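Local atomic coordinates of general odorant-binding protein 28a (Drosophila melanogaster, PDB entry 6QQ4), a protein that probably binds and carries small hydrophobic odorants, such as the floral odour beta-ionone, in the fluid around olfactory neurons. Residues I54-A57 and L61-E64; A65-A70 and A79-A84. All coordinates share one frame; numbering follows the deposited sequence.

Interaction 1: I54-A57 and L61-E64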
loop_
_atom_site.group_PDB
_atom_site.type_symbol
_atom_site.label_atom_id
_atom_site.label_comp_id
_atom_site.label_asym_id
_atom_site.label_seq_id
_atom_site.Cartn_x
_atom_site.Cartn_y
_atom_site.Cartn_z
ATOM N N ILE A 54 3.617 -2.098 6.994
ATOM C CA ILE A 54 2.375 -2.841 6.794
ATOM C C ILE A 54 2.700 -4.187 6.128
ATOM O O ILE A 54 1.988 -5.176 6.312
ATOM C CB ILE A 54 1.335 -2.016 5.970
ATOM C CG1 ILE A 54 0.012 -2.782 5.799
ATOM C CG2 ILE A 54 1.922 -1.541 4.625
ATOM C CD1 ILE A 54 -0.742 -3.087 7.119
ATOM N N LEU A 55 3.810 -4.229 5.401
ATOM C CA LEU A 55 4.343 -5.489 4.888
ATOM C C LEU A 55 5.633 -5.829 5.628
ATOM O O LEU A 55 6.545 -5.007 5.691
ATOM C CB LEU A 55 4.605 -5.399 3.380
ATOM C CG LEU A 55 5.027 -6.696 2.694
ATOM C CD1 LEU A 55 3.919 -7.687 2.809
ATOM C CD2 LEU A 55 5.387 -6.431 1.204
ATOM N N ASP A 56 5.720 -7.035 6.179
ATOM C CA ASP A 56 6.898 -7.384 6.971
ATOM C C ASP A 56 7.940 -8.127 6.142
ATOM O O ASP A 56 7.697 -8.480 4.985
ATOM C CB ASP A 56 6.513 -8.207 8.213
ATOM C CG ASP A 56 5.901 -9.563 7.879
ATOM O OD1 ASP A 56 6.329 -10.224 6.906
ATOM O OD2 ASP A 56 4.991 -9.989 8.625
ATOM N N ALA A 57 9.090 -8.365 6.767
ATOM C CA ALA A 57 10.266 -8.966 6.149
ATOM C C ALA A 57 10.033 -10.367 5.588
ATOM O O ALA A 57 10.859 -10.875 4.827
ATOM C CB ALA A 57 11.419 -8.998 7.171
ATOM N N LEU A 61 1.239 -9.326 5.576
ATOM C CA LEU A 61 0.715 -8.077 6.118
ATOM C C LEU A 61 0.886 -8.064 7.640
ATOM O O LEU A 61 0.631 -9.068 8.309
ATOM C CB LEU A 61 -0.764 -7.897 5.747
ATOM C CG LEU A 61 -1.230 -6.462 5.507
ATOM C CD1 LEU A 61 -0.714 -5.960 4.160
ATOM C CD2 LEU A 61 -2.743 -6.367 5.587
ATOM N N ASP A 62 1.333 -6.929 8.166
ATOM C CA ASP A 62 1.533 -6.745 9.599
ATOM C C ASP A 62 0.638 -5.617 10.107
ATOM O O ASP A 62 0.942 -4.443 9.908
ATOM C CB ASP A 62 2.998 -6.433 9.894
ATOM C CG ASP A 62 3.351 -6.573 11.369
ATOM O OD1 ASP A 62 2.508 -6.239 12.232
ATOM O OD2 ASP A 62 4.485 -7.015 11.659
ATOM N N THR A 63 -0.453 -5.980 10.777
ATOM C CA THR A 63 -1.461 -5.001 11.169
ATOM C C THR A 63 -1.257 -4.402 12.557
ATOM O O THR A 63 -2.008 -3.507 12.950
ATOM C CB THR A 63 -2.858 -5.605 11.124
ATOM O OG1 THR A 63 -2.860 -6.831 11.866
ATOM C CG2 THR A 63 -3.278 -5.871 9.669
ATOM N N GLU A 64 -0.258 -4.885 13.292
ATOM C CA GLU A 64 0.100 -4.291 14.585
ATOM C C GLU A 64 0.502 -2.827 14.403
ATOM O O GLU A 64 0.830 -2.410 13.295
ATOM C CB GLU A 64 1.235 -5.073 15.253
HETATM O O HOH W 1 2.557 -10.172 9.866
#

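Interaction 2: A65-A70 and A79-A84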
loop_
_atom_site.group_PDB
_atom_site.type_symbol
_atom_site.label_atom_id
_atom_site.label_comp_id
_atom_site.label_asym_id
_atom_site.label_seq_id
_atom_site.Cartn_x
_atom_site.Cartn_y
_atom_site.Cartn_z
ATOM N N ALA A 65 0.489 -2.059 15.494
ATOM C CA ALA A 65 0.694 -0.607 15.436
ATOM C C ALA A 65 -0.288 0.015 14.442
ATOM O O ALA A 65 0.108 0.737 13.520
ATOM C CB ALA A 65 2.140 -0.264 15.058
ATOM N N GLY A 66 -1.567 -0.283 14.652
ATOM C CA GLY A 66 -2.635 0.110 13.750
ATOM C C GLY A 66 -2.582 1.529 13.219
ATOM O O GLY A 66 -2.383 1.731 12.020
ATOM N N HIS A 67 -2.745 2.506 14.110
ATOM C CA HIS A 67 -2.839 3.911 13.720
ATOM C C HIS A 67 -1.674 4.387 12.868
ATOM O O HIS A 67 -1.879 5.009 11.825
ATOM C CB HIS A 67 -2.939 4.814 14.952
ATOM C CG HIS A 67 -2.647 6.253 14.653
ATOM N ND1 HIS A 67 -3.615 7.135 14.226
ATOM C CD2 HIS A 67 -1.489 6.959 14.704
ATOM C CE1 HIS A 67 -3.068 8.323 14.025
ATOM N NE2 HIS A 67 -1.780 8.241 14.309
ATOM N N GLU A 68 -0.457 4.115 13.335
ATOM C CA GLU A 68 0.752 4.551 12.648
ATOM C C GLU A 68 0.761 4.034 11.215
ATOM O O GLU A 68 1.231 4.724 10.319
ATOM C CB GLU A 68 2.001 4.085 13.401
ATOM N N LYS A 69 0.212 2.837 11.007
ATOM C CA LYS A 69 0.131 2.221 9.678
ATOM C C LYS A 69 -0.981 2.817 8.809
ATOM O O LYS A 69 -0.729 3.358 7.725
ATOM C CB LYS A 69 -0.082 0.708 9.804
ATOM C CG LYS A 69 1.190 -0.136 9.851
ATOM C CD LYS A 69 1.959 0.048 11.143
ATOM C CE LYS A 69 3.034 -1.024 11.313
ATOM N NZ LYS A 69 2.474 -2.406 11.325
ATOM N N ALA A 70 -2.216 2.707 9.286
ATOM C CA ALA A 70 -3.382 3.155 8.529
ATOM C C ALA A 70 -3.344 4.657 8.204
ATOM O O ALA A 70 -3.804 5.077 7.132
ATOM C CB ALA A 70 -4.667 2.811 9.289
ATOM N N ALA A 79 -13.269 8.945 10.784
ATOM C CA ALA A 79 -14.149 8.060 10.020
ATOM C C ALA A 79 -13.378 7.263 8.960
ATOM O O ALA A 79 -13.528 6.033 8.870
ATOM C CB ALA A 79 -15.277 8.864 9.367
ATOM N N LYS A 80 -12.549 7.961 8.180
ATOM C CA LYS A 80 -11.678 7.331 7.194
ATOM C C LYS A 80 -10.748 6.334 7.843
ATOM O O LYS A 80 -10.650 5.176 7.415
ATOM C CB LYS A 80 -10.826 8.365 6.459
ATOM C CG LYS A 80 -11.518 9.149 5.371
ATOM C CD LYS A 80 -10.552 10.189 4.817
ATOM C CE LYS A 80 -11.196 11.039 3.735
ATOM N NZ LYS A 80 -10.370 12.241 3.425
ATOM N N LEU A 81 -10.050 6.814 8.865
ATOM C CA LEU A 81 -9.024 6.042 9.541
ATOM C C LEU A 81 -9.596 4.746 10.047
ATOM O O LEU A 81 -8.963 3.704 9.936
ATOM C CB LEU A 81 -8.432 6.842 10.698
ATOM C CG LEU A 81 -7.011 6.575 11.170
ATOM C CD1 LEU A 81 -6.138 6.140 10.023
ATOM C CD2 LEU A 81 -6.472 7.856 11.787
ATOM N N LYS A 82 -10.808 4.812 10.591
ATOM C CA LYS A 82 -11.453 3.625 11.119
ATOM C C LYS A 82 -11.628 2.592 10.014
ATOM O O LYS A 82 -11.382 1.415 10.225
ATOM C CB LYS A 82 -12.808 3.966 11.747
ATOM C CG LYS A 82 -13.587 2.749 12.251
ATOM C CD LYS A 82 -15.000 3.120 12.711
ATOM C CE LYS A 82 -15.814 3.781 11.589
ATOM N NZ LYS A 82 -15.910 2.960 10.330
ATOM N N ILE A 83 -12.051 3.043 8.837
ATOM C CA ILE A 83 -12.295 2.137 7.716
ATOM C C ILE A 83 -11.024 1.415 7.260
ATOM O O ILE A 83 -11.036 0.206 7.022
ATOM C CB ILE A 83 -12.894 2.893 6.531
ATOM C CG1 ILE A 83 -14.259 3.472 6.909
ATOM C CG2 ILE A 83 -12.997 1.979 5.312
ATOM C CD1 ILE A 83 -14.923 4.232 5.789
ATOM N N ALA A 84 -9.935 2.163 7.137
ATOM C CA ALA A 84 -8.642 1.592 6.771
ATOM C C ALA A 84 -8.248 0.490 7.742
ATOM O O ALA A 84 -7.790 -0.584 7.336
ATOM C CB ALA A 84 -7.581 2.665 6.740
#

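Interaction 1: I54-A57 and L61-E64
Ile54 and Leu61 meet side by side in the loop between helix 39-52 and helix 66-74 of this all-helical PBP/GOBP-family protein. The two runs join through a single beta bridge between Leu55 and Leu61, which closes the turn of the loop. Ile54 has its CG1 anti to the backbone N (chi1 -178°), which lays that branch along Leu61. CG1 of Ile54 is 3.6 Å from CD1 of Leu61, and CD1 of Ile54 lies 3.8 Å from CG of Leu61. Both side chains point the same way. Leu61 also reaches Phe111 of helix 100-117, and Ile54 touches Met49 of helix 39-52, so the pair packs between two helices.

The carbonyl of Ile54 is used twice. Asp62 N gives Ile54 O a short, nearly straight hydrogen bond of 2.6 Å. The donor stands above the carbonyl plane rather than on a lone pair. CA of Leu61 adds a CA-H...O contact to Ile54 O at 3.2 Å.

CB of Asp56 and CB of Asp62 both point toward the opposite segment, which brings the two carboxylates near each other. Their OD2 atoms are 4.3 Å apart. Asp56 OD1 accepts from the backbone N of Asn58 and Lys60. Asp62 OD1 takes Glu64 N in an Asx turn. A water donates to both Asp56 OD2 and Leu61 O, each at 2.7 Å.

Interaction 2: A65-A70 and A79-A84
Leu81 reaches across from helix 78-91 to His67 and Ala70 on helix 66-74. The segment axes cross at 101° and approach to 9.8 Å. No hydrogen bond joins the two segments. The contact is van der Waals packing of alanine and leucine methyls, with the imidazole of His67 at its border.

Along 79-84, Leu81 is the first residue to touch the other helix, and it buries the largest area of the residues in this segment. Its CG is anti to the backbone N (chi1 -153°), and its two methyls divide between two partners. Leu81 CD1 sits 3.6 Å from Ala70 C and 3.7 Å from Ala70 CB. It therefore rests on both the backbone and the methyl of that alanine. Leu81 CD2 goes to the imidazole, 3.8 Å from His67 ND1 and 4.1 Å from His67 CE1. The methyl meets the ring obliquely.

Lys82 points away from helix 66-74 and forms a salt bridge with Glu86 one turn on. Ala84, three residues after Leu81, completes the contact. CB of Ala84 meets CB of Ala70 at 3.9 Å, methyl to methyl, and the CA atoms of Ala70 and Ala84 are 5.8 Å apart. The CB of Ala70 thus touches both Leu81 and Ala84. These short side chains let the backbones come close here. The arrangement is an alpha-alpha corner, two consecutive helices packed nearly at right angles, within the all-helical insect odorant-binding protein fold.

How the interactions relate
The two contacts follow one another along the chain, Glu64 leading straight into Ala65. Their centres are 14 Å apart. Lys69 joins them: its NZ lies 2.6 Å from Glu64 O, a probable hydrogen bond. Lys69 NZ also comes within 2.9 Å of Asp62 O, a packing contact. CG of Lys69 packs 4.2 Å from Ile54 N. The first turn of helix 66-74 is thus tied back to the preceding loop, while Ala70 faces helix 78-91. The side chains of Ile54 and Ala84 each lie about 4 Å from bound pentaethylene glycol, probably from the crystallisation liquor. This may mark part of a pocket.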